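Local coordinates for extracellular serine protease (Aeromonas sobria, PDB 3WQB), which preferentially cleaves peptide bonds after two basic residues, one a lysine, and is probably a virulence factor that attacks host plasma proteins, at residues 112-115 with 116-120; 144-148 with 149-153; 27-30 with 31-34. The protein carries 1 engineered substitution. One frame throughout, in Å; residues are numbered along the deposited sequence.

How the contacts relate
All three contacts are local, each within one continuous piece of chain. Contact 1 is the loop leading into helix 115-124 and its first turn, with the predicted charge-relay histidine; its touching residues are all buried. Contact 2 is a turn-rich loop after strand 140-144, mostly buried but with an exposed tip. Contact 3 is a partly buried loop near the N-terminus. Contact 1 adds a serine hydroxyl to helical backbone bonds. Contact 2 mixes turn bonds with hydroxyl and carboxylate bonds to the backbone. Contact 3 adds an amide-amide bond and a calcium ligand. At their nearest atoms, contact 1 is about 5 Å from contact 2 and about 12 Å from contact 3.

Contact 1. Residues 112-115 with 116-120; sequences DTAH and GTSVS
Ser118 grips the carbonyl oxygen of Ala114 twice. Its backbone N reaches Ala114 O at 3.0 Å, and its hydroxyl OG reaches the same oxygen at 2.9 Å. The two donors come from opposite faces of the carbonyl plane. The hydroxyl stands well above that plane, placed there by a chi1 of -63° that sets OG beside the backbone N. At the next residue, Val119 N gives a nearly straight bond to His115 O (2.9 Å, 170°). Water 1 joins the entering loop to the helix: it donates to Thr113 O and accepts from Thr117 N at 2.9 Å.

The packing is close to the backbone. Val119 CG2 lies 3.2 Å from His115 O. The imidazole of His115 swings off the helix start, CG anti to the backbone N (chi1 -170°). Its ND1 bonds to Asp78, the predicted charge-relay partner, and its NE2 to the backbone of another protein chain. This is the histidine-bearing helix of the subtilisin fold; the third member of the relay is replaced by the engineered Ala336. Around helix 115-124, Val119 packs on strand 173-179 and on Pro340 of helix 335-352, while Ser118 touches Met332 of strand 331-332.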
ATOM      1  N   ASP A 112      19.058 -13.122  -2.354  1.00 13.60           N
ATOM      2  CA  ASP A 112      17.591 -13.131  -2.289  1.00 14.53           C
ATOM      3  C   ASP A 112      16.925 -11.775  -2.414  1.00 13.63           C
ATOM      4  O   ASP A 112      15.697 -11.685  -2.455  1.00 14.27           O
ATOM      5  CB  ASP A 112      17.056 -13.876  -1.073  1.00 16.40           C
ATOM      6  CG  ASP A 112      16.353 -15.157  -1.468  1.00 21.00           C
ATOM      7  OD1 ASP A 112      15.414 -15.107  -2.301  1.00 24.52           O
ATOM      8  OD2 ASP A 112      16.757 -16.217  -0.973  1.00 25.86           O
ATOM      9  N   THR A 113      17.737 -10.733  -2.537  1.00 13.07           N
ATOM     10  CA  THR A 113      17.253  -9.350  -2.552  1.00 12.85           C
ATOM     11  C   THR A 113      16.950  -8.941  -4.009  1.00 12.18           C
ATOM     12  O   THR A 113      17.547  -8.015  -4.566  1.00 12.02           O
ATOM     13  CB  THR A 113      18.268  -8.445  -1.786  1.00 13.04           C
ATOM     14  OG1 THR A 113      18.372  -8.923  -0.442  1.00 13.93           O
ATOM     15  CG2 THR A 113      17.828  -7.018  -1.701  1.00 13.60           C
ATOM     16  N   ALA A 114      15.999  -9.662  -4.605  1.00 12.22           N
ATOM     17  CA  ALA A 114      15.655  -9.565  -6.032  1.00 11.92           C
ATOM     18  C   ALA A 114      14.363  -8.797  -6.270  1.00 11.66           C
ATOM     19  O   ALA A 114      13.906  -8.659  -7.403  1.00 12.09           O
ATOM     20  CB  ALA A 114      15.526 -10.973  -6.634  1.00 13.16           C
ATOM     21  N   HIS A 115      13.770  -8.310  -5.192  1.00 10.97           N
ATOM     22  CA  HIS A 115      12.423  -7.784  -5.226  1.00 10.26           C
ATOM     23  C   HIS A 115      12.339  -6.507  -6.074  1.00  9.85           C
ATOM     24  O   HIS A 115      11.483  -6.391  -6.966  1.00  9.96           O
ATOM     25  CB  HIS A 115      12.008  -7.559  -3.771  1.00 10.01           C
ATOM     26  CG  HIS A 115      10.566  -7.243  -3.566  1.00  9.87           C
ATOM     27  ND1 HIS A 115      10.093  -5.953  -3.464  1.00 10.86           N
ATOM     28  CD2 HIS A 115       9.503  -8.054  -3.361  1.00 11.05           C
ATOM     29  CE1 HIS A 115       8.793  -5.980  -3.233  1.00 10.94           C
ATOM     30  NE2 HIS A 115       8.413  -7.245  -3.146  1.00 11.48           N
ATOM     31  N   GLY A 116      13.235  -5.565  -5.820  1.00 10.11           N
ATOM     32  CA  GLY A 116      13.228  -4.276  -6.509  1.00 10.07           C
ATOM     33  C   GLY A 116      13.544  -4.409  -7.990  1.00  9.99           C
ATOM     34  O   GLY A 116      13.005  -3.675  -8.821  1.00 10.08           O
ATOM     35  N   THR A 117      14.449  -5.328  -8.319  1.00 10.25           N
ATOM     36  CA  THR A 117      14.820  -5.589  -9.700  1.00 10.46           C
ATOM     37  C   THR A 117      13.651  -6.229 -10.450  1.00 10.19           C
ATOM     38  O   THR A 117      13.365  -5.879 -11.600  1.00 10.90           O
ATOM     39  CB  THR A 117      16.101  -6.438  -9.743  1.00 10.18           C
ATOM     40  OG1 THR A 117      17.150  -5.703  -9.101  1.00 10.82           O
ATOM     41  CG2 THR A 117      16.518  -6.776 -11.171  1.00 11.04           C
ATOM     42  N   SER A 118      12.954  -7.142  -9.781  1.00  9.81           N
ATOM     43  CA  SER A 118      11.754  -7.755 -10.358  1.00 10.08           C
ATOM     44  C   SER A 118      10.640  -6.725 -10.591  1.00  9.87           C
ATOM     45  O   SER A 118      10.011  -6.706 -11.645  1.00 10.22           O
ATOM     46  CB  SER A 118      11.266  -8.904  -9.474  1.00 10.38           C
ATOM     47  OG  SER A 118      12.222  -9.953  -9.399  1.00 11.09           O
ATOM     48  N   VAL A 119      10.403  -5.880  -9.592  1.00  9.42           N
ATOM     49  CA  VAL A 119       9.475  -4.747  -9.710  1.00  9.58           C
ATOM     50  C   VAL A 119       9.820  -3.875 -10.920  1.00  9.73           C
ATOM     51  O   VAL A 119       8.950  -3.552 -11.742  1.00 10.17           O
ATOM     52  CB  VAL A 119       9.494  -3.904  -8.399  1.00  9.20           C
ATOM     53  CG1 VAL A 119       8.834  -2.540  -8.576  1.00  9.65           C
ATOM     54  CG2 VAL A 119       8.816  -4.664  -7.274  1.00 10.11           C
ATOM     55  N   SER A 120      11.100  -3.506 -11.026  1.00  9.89           N
ATOM     56  CA  SER A 120      11.556  -2.618 -12.077  1.00 10.23           C
ATOM     57  C   SER A 120      11.291  -3.155 -13.477  1.00 10.31           C
ATOM     58  O   SER A 120      10.881  -2.400 -14.359  1.00 10.45           O
ATOM     59  CB  SER A 120      13.036  -2.274 -11.896  1.00 10.13           C
ATOM     60  OG  SER A 120      13.212  -1.570 -10.678  1.00 11.54           O
TER
HETATM   61  O   HOH W   1      16.483  -6.067  -6.329  1.00 12.79           O

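Contact 2. Residues 144-148 with 149-153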
ATOM      1  N   PHE A 144      16.146   3.160  -5.198  1.00 10.50           N
ATOM      2  CA  PHE A 144      16.566   3.586  -3.866  1.00 10.15           C
ATOM      3  C   PHE A 144      16.309   2.395  -2.958  1.00 10.00           C
ATOM      4  O   PHE A 144      15.158   2.000  -2.769  1.00 10.78           O
ATOM      5  CB  PHE A 144      15.768   4.814  -3.419  1.00 10.76           C
ATOM      6  CG  PHE A 144      15.908   5.977  -4.345  1.00 10.51           C
ATOM      7  CD1 PHE A 144      17.009   6.815  -4.261  1.00 10.68           C
ATOM      8  CD2 PHE A 144      14.947   6.229  -5.317  1.00 11.03           C
ATOM      9  CE1 PHE A 144      17.169   7.892  -5.137  1.00 11.10           C
ATOM     10  CE2 PHE A 144      15.094   7.297  -6.186  1.00 11.30           C
ATOM     11  CZ  PHE A 144      16.206   8.126  -6.105  1.00 12.32           C
ATOM     12  N   ASN A 145      17.386   1.810  -2.428  1.00 10.00           N
ATOM     13  CA  ASN A 145      17.297   0.524  -1.739  1.00 10.13           C
ATOM     14  C   ASN A 145      16.930   0.628  -0.257  1.00 10.33           C
ATOM     15  O   ASN A 145      17.605   0.055   0.612  1.00 10.80           O
ATOM     16  CB  ASN A 145      18.582  -0.297  -1.950  1.00 10.73           C
ATOM     17  CG  ASN A 145      19.810   0.333  -1.310  1.00 11.52           C
ATOM     18  OD1 ASN A 145      19.842   1.531  -1.045  1.00 11.64           O
ATOM     19  ND2 ASN A 145      20.838  -0.477  -1.080  1.00 12.58           N
ATOM     20  N   LEU A 146      15.834   1.337   0.015  1.00 10.18           N
ATOM     21  CA  LEU A 146      15.340   1.530   1.377  1.00 10.33           C
ATOM     22  C   LEU A 146      15.109   0.229   2.142  1.00 10.38           C
ATOM     23  O   LEU A 146      15.204   0.209   3.368  1.00 11.41           O
ATOM     24  CB  LEU A 146      14.030   2.334   1.345  1.00 10.47           C
ATOM     25  CG  LEU A 146      14.167   3.844   1.549  1.00 10.41           C
ATOM     26  CD1 LEU A 146      14.519   4.157   3.009  1.00 11.13           C
ATOM     27  CD2 LEU A 146      15.169   4.497   0.587  1.00 11.77           C
ATOM     28  N   LEU A 147      14.779  -0.839   1.415  1.00 10.87           N
ATOM     29  CA  LEU A 147      14.389  -2.120   2.021  1.00 11.40           C
ATOM     30  C   LEU A 147      15.518  -3.142   2.046  1.00 11.94           C
ATOM     31  O   LEU A 147      15.291  -4.303   2.386  1.00 13.02           O
ATOM     32  CB  LEU A 147      13.169  -2.707   1.306  1.00 11.65           C
ATOM     33  CG  LEU A 147      11.953  -1.802   1.091  1.00 12.94           C
ATOM     34  CD1 LEU A 147      10.867  -2.536   0.328  1.00 13.65           C
ATOM     35  CD2 LEU A 147      11.425  -1.256   2.395  1.00 13.44           C
ATOM     36  N   ASP A 148      16.734  -2.717   1.696  1.00 12.39           N
ATOM     37  CA  ASP A 148      17.907  -3.591   1.862  1.00 12.84           C
ATOM     38  C   ASP A 148      17.943  -4.063   3.314  1.00 13.13           C
ATOM     39  O   ASP A 148      17.613  -3.303   4.227  1.00 13.11           O
ATOM     40  CB  ASP A 148      19.199  -2.833   1.514  1.00 13.43           C
ATOM     41  CG  ASP A 148      20.436  -3.720   1.559  1.00 14.62           C
ATOM     42  OD1 ASP A 148      20.966  -3.987   2.661  1.00 15.44           O
ATOM     43  OD2 ASP A 148      20.898  -4.139   0.479  1.00 17.70           O
ATOM     44  N   ASP A 149      18.348  -5.317   3.526  1.00 14.15           N
ATOM     45  CA  ASP A 149      18.420  -5.890   4.880  1.00 15.67           C
ATOM     46  C   ASP A 149      19.235  -5.014   5.843  1.00 15.24           C
ATOM     47  O   ASP A 149      18.958  -4.984   7.043  1.00 16.69           O
ATOM     48  CB  ASP A 149      19.013  -7.315   4.867  1.00 16.32           C
ATOM     49  CG  ASP A 149      18.077  -8.369   4.236  1.00 19.01           C
ATOM     50  OD1 ASP A 149      16.915  -8.055   3.883  1.00 22.56           O
ATOM     51  OD2 ASP A 149      18.521  -9.543   4.097  1.00 22.77           O
ATOM     52  N   ASN A 150      20.237  -4.307   5.322  1.00 15.28           N
ATOM     53  CA  ASN A 150      21.099  -3.463   6.151  1.00 15.56           C
ATOM     54  C   ASN A 150      20.703  -1.992   6.197  1.00 15.11           C
ATOM     55  O   ASN A 150      21.415  -1.176   6.776  1.00 16.34           O
ATOM     56  CB  ASN A 150      22.557  -3.587   5.712  1.00 15.79           C
ATOM     57  CG  ASN A 150      23.145  -4.934   6.051  1.00 17.93           C
ATOM     58  OD1 ASN A 150      22.625  -5.659   6.905  1.00 21.23           O
ATOM     59  ND2 ASN A 150      24.224  -5.286   5.367  1.00 19.61           N
ATOM     60  N   SER A 151      19.579  -1.660   5.572  1.00 14.29           N
ATOM     61  CA  SER A 151      19.014  -0.325   5.697  1.00 13.53           C
ATOM     62  C   SER A 151      18.178  -0.233   6.970  1.00 13.35           C
ATOM     63  O   SER A 151      17.336  -1.102   7.238  1.00 14.57           O
ATOM     64  CB  SER A 151      18.152  -0.012   4.490  1.00 13.08           C
ATOM     65  OG  SER A 151      17.387   1.158   4.726  1.00 11.97           O
ATOM     66  N   GLN A 152      18.411   0.820   7.749  1.00 13.26           N
ATOM     67  CA  GLN A 152      17.633   1.081   8.956  1.00 13.76           C
ATOM     68  C   GLN A 152      16.326   1.833   8.679  1.00 12.76           C
ATOM     69  O   GLN A 152      15.602   2.192   9.611  1.00 12.79           O
ATOM     70  CB  GLN A 152      18.476   1.842   9.988  1.00 14.73           C
ATOM     71  CG  GLN A 152      19.419   0.949  10.785  1.00 17.77           C
ATOM     72  CD  GLN A 152      18.666  -0.094  11.589  1.00 20.85           C
ATOM     73  OE1 GLN A 152      17.893   0.226  12.501  1.00 22.94           O
ATOM     74  NE2 GLN A 152      18.871  -1.346  11.239  1.00 22.45           N
ATOM     75  N   GLN A 153      16.034   2.064   7.398  1.00 12.21           N
ATOM     76  CA  GLN A 153      14.825   2.781   6.982  1.00 11.83           C
ATOM     77  C   GLN A 153      14.724   4.140   7.684  1.00 11.71           C
ATOM     78  O   GLN A 153      13.708   4.483   8.309  1.00 12.09           O
ATOM     79  CB  GLN A 153      13.575   1.914   7.166  1.00 11.94           C
ATOM     80  CG  GLN A 153      13.659   0.591   6.419  1.00 11.58           C
ATOM     81  CD  GLN A 153      12.397  -0.246   6.522  1.00 11.65           C
ATOM     82  OE1 GLN A 153      11.340   0.229   6.957  1.00 12.59           O
ATOM     83  NE2 GLN A 153      12.495  -1.501   6.109  1.00 12.56           N
TER
HETATM   84  O   HOH W   2      15.167  -2.802   5.692  1.00 19.40           O
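The hydroxyl of Ser151 has two partners, one as donor and one as acceptor. OG donates to Leu146 O at 2.7 Å and accepts from Gln153 N at 3.1 Å. The second bond closes an ST turn. The first ties that turn back to a carbonyl five residues earlier, which it meets from above the carbonyl plane. A chi1 of 168° carries OG beside the serine's own carbonyl carbon, where it can serve both partners.

Two type I beta turns make up most of the loop, Asn145 to Asp148 and Asp148 to Ser151. Asp148 ends one and starts the other. In the second turn Ser151 N bonds to Asp148 O at 2.9 Å, again from above the carbonyl plane. The carboxylate of Asp148 adds a second bond to this turn. Its OD1 accepts from Asn150 N at 2.8 Å, in a fairly straight bond (163°) on the anti side of the carboxylate. The arrangement is an Asx turn. Water 2 links three groups of the loop. It donates to Asp148 O and more distantly to Ser151 O, and it accepts from Gln153 NE2 at 3.0 Å.

The aliphatic part of Gln153 also takes part. Its CG rests 3.4 Å from Leu146 O, and its extended chain brings NE2 near Leu147 CD2 (3.9 Å). The OE1 of Gln153 bonds to the backbone of another protein chain, and Leu147 packs on an apolar side chain of that chain.

The loop leaves the edge strand 140-144 of the parallel sheet and leads into helix 155-164. Leu146 lies against Trp158 and Ala161 of that helix and against Val77 of strand 73-77, while Leu147 makes a backbone bond with Asp78.

Contact 3. Residues 27-30 with 31-34. With CA (calcium ion), chain C.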
ATOM      1  N   GLY A  27       6.902  -6.600 -30.733  1.00 15.06           N
ATOM      2  CA  GLY A  27       8.152  -6.793 -30.016  1.00 15.45           C
ATOM      3  C   GLY A  27       8.799  -8.138 -30.246  1.00 15.59           C
ATOM      4  O   GLY A  27       8.138  -9.120 -30.601  1.00 16.08           O
ATOM      5  N   ALA A  28      10.102  -8.170 -29.992  1.00 15.65           N
ATOM      6  CA  ALA A  28      10.937  -9.338 -30.228  1.00 15.77           C
ATOM      7  C   ALA A  28      11.590  -9.822 -28.942  1.00 15.61           C
ATOM      8  O   ALA A  28      12.614 -10.491 -28.975  1.00 15.95           O
ATOM      9  CB  ALA A  28      11.998  -9.026 -31.287  1.00 16.46           C
ATOM     10  N   ASN A  29      10.997  -9.476 -27.802  1.00 14.94           N
ATOM     11  CA  ASN A  29      11.484  -9.971 -26.519  1.00 13.91           C
ATOM     12  C   ASN A  29      11.053 -11.422 -26.365  1.00 14.20           C
ATOM     13  O   ASN A  29       9.861 -11.711 -26.380  1.00 14.42           O
ATOM     14  CB  ASN A  29      10.929  -9.115 -25.381  1.00 13.30           C
ATOM     15  CG  ASN A  29      11.206  -7.643 -25.583  1.00 12.92           C
ATOM     16  OD1 ASN A  29      12.266  -7.148 -25.201  1.00 13.71           O
ATOM     17  ND2 ASN A  29      10.255  -6.929 -26.192  1.00 12.63           N
ATOM     18  N   PRO A  30      12.018 -12.350 -26.244  1.00 14.55           N
ATOM     19  CA  PRO A  30      11.653 -13.767 -26.299  1.00 14.60           C
ATOM     20  C   PRO A  30      10.674 -14.253 -25.231  1.00 14.06           C
ATOM     21  O   PRO A  30       9.975 -15.235 -25.453  1.00 15.19           O
ATOM     22  CB  PRO A  30      13.006 -14.488 -26.193  1.00 14.95           C
ATOM     23  CG  PRO A  30      13.982 -13.495 -26.752  1.00 16.24           C
ATOM     24  CD  PRO A  30      13.478 -12.165 -26.238  1.00 14.82           C
ATOM     25  N   LEU A  31      10.597 -13.562 -24.094  1.00 13.51           N
ATOM     26  CA  LEU A  31       9.714 -14.007 -23.017  1.00 13.34           C
ATOM     27  C   LEU A  31       8.377 -13.273 -22.958  1.00 12.89           C
ATOM     28  O   LEU A  31       7.543 -13.570 -22.089  1.00 13.93           O
ATOM     29  CB  LEU A  31      10.416 -13.907 -21.656  1.00 13.21           C
ATOM     30  CG  LEU A  31      11.764 -14.612 -21.514  1.00 13.22           C
ATOM     31  CD1 LEU A  31      12.333 -14.296 -20.141  1.00 14.71           C
ATOM     32  CD2 LEU A  31      11.634 -16.116 -21.707  1.00 14.09           C
ATOM     33  N   GLN A  32       8.148 -12.326 -23.865  1.00 12.56           N
ATOM     34  CA  GLN A  32       6.952 -11.481 -23.733  1.00 12.72           C
ATOM     35  C   GLN A  32       5.636 -12.235 -23.875  1.00 12.74           C
ATOM     36  O   GLN A  32       4.629 -11.837 -23.294  1.00 12.84           O
ATOM     37  CB  GLN A  32       7.006 -10.257 -24.648  1.00 12.56           C
ATOM     38  CG  GLN A  32       6.816 -10.517 -26.137  1.00 12.57           C
ATOM     39  CD  GLN A  32       6.907  -9.233 -26.924  1.00 12.99           C
ATOM     40  OE1 GLN A  32       7.945  -8.574 -26.928  1.00 13.09           O
ATOM     41  NE2 GLN A  32       5.814  -8.854 -27.577  1.00 13.32           N
ATOM     42  N   ASP A  33       5.640 -13.327 -24.628  1.00 13.00           N
ATOM     43  CA  ASP A  33       4.425 -14.129 -24.758  1.00 12.78           C
ATOM     44  C   ASP A  33       4.088 -14.921 -23.499  1.00 13.03           C
ATOM     45  O   ASP A  33       3.012 -15.502 -23.411  1.00 13.33           O
ATOM     46  CB  ASP A  33       4.471 -15.030 -26.002  1.00 13.83           C
ATOM     47  CG  ASP A  33       4.369 -14.238 -27.294  1.00 15.84           C
ATOM     48  OD1 ASP A  33       3.601 -13.249 -27.338  1.00 18.64           O
ATOM     49  OD2 ASP A  33       5.058 -14.607 -28.269  1.00 21.08           O
ATOM     50  N   GLN A  34       5.005 -14.926 -22.528  1.00 12.26           N
ATOM     51  CA  GLN A  34       4.734 -15.530 -21.225  1.00 12.28           C
ATOM     52  C   GLN A  34       4.476 -14.504 -20.119  1.00 11.73           C
ATOM     53  O   GLN A  34       4.315 -14.866 -18.947  1.00 11.98           O
ATOM     54  CB  GLN A  34       5.823 -16.544 -20.855  1.00 12.34           C
ATOM     55  CG  GLN A  34       5.713 -17.831 -21.668  1.00 13.27           C
ATOM     56  CD  GLN A  34       4.626 -18.760 -21.176  1.00 14.39           C
ATOM     57  OE1 GLN A  34       3.575 -18.321 -20.708  1.00 13.25           O
ATOM     58  NE2 GLN A  34       4.881 -20.056 -21.260  1.00 16.00           N
TER
HETATM   59 CA    CA C 901      13.687  -6.972 -23.282  1.00 12.10          CA
HETATM   60  O   HOH W   3       7.590 -14.094 -26.706  1.00 23.78           O
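A type I beta turn runs from Asn29 to Gln32, closed by a straight bond from Gln32 N to Asn29 O (3.1 Å, 170°). The same two residues meet again through their side chains. Asn29 ND2 donates to Gln32 OE1 at 2.9 Å, almost in line with the C=O of the glutamine. The two side-chain amides are nearly coplanar, their planes 19° apart, although the side chains themselves cross at about a right angle. Gln32 OE1 also takes a weak bond from Asn29 N at 3.3 Å. The glutamine chain folds back over the turn because CG sits between its backbone N and carbonyl carbon (chi1 72°) and the chain then runs extended. Its CG passes 3.3 Å from Asn29 O. NE2 bonds to Pro26 O, which helps fix the rotation of the amide.

This pairing probably helps to hold a calcium ligand in place. Asn29 OD1 binds the ion at 2.4 Å, and ND2 of the same amide is held by Gln32 and by Asp127. Asp87, Asn128 and the carbonyls of Val126, Ile130 and Thr132 complete the protein ligands. The set resembles the well-known calcium site of the subtilisin family, with Asn29 coming from the N-terminal region. Leu31 makes a backbone bond with Gly131 of the calcium-binding loop. The 3-10 segment 32-34 starts at the last residue of the turn.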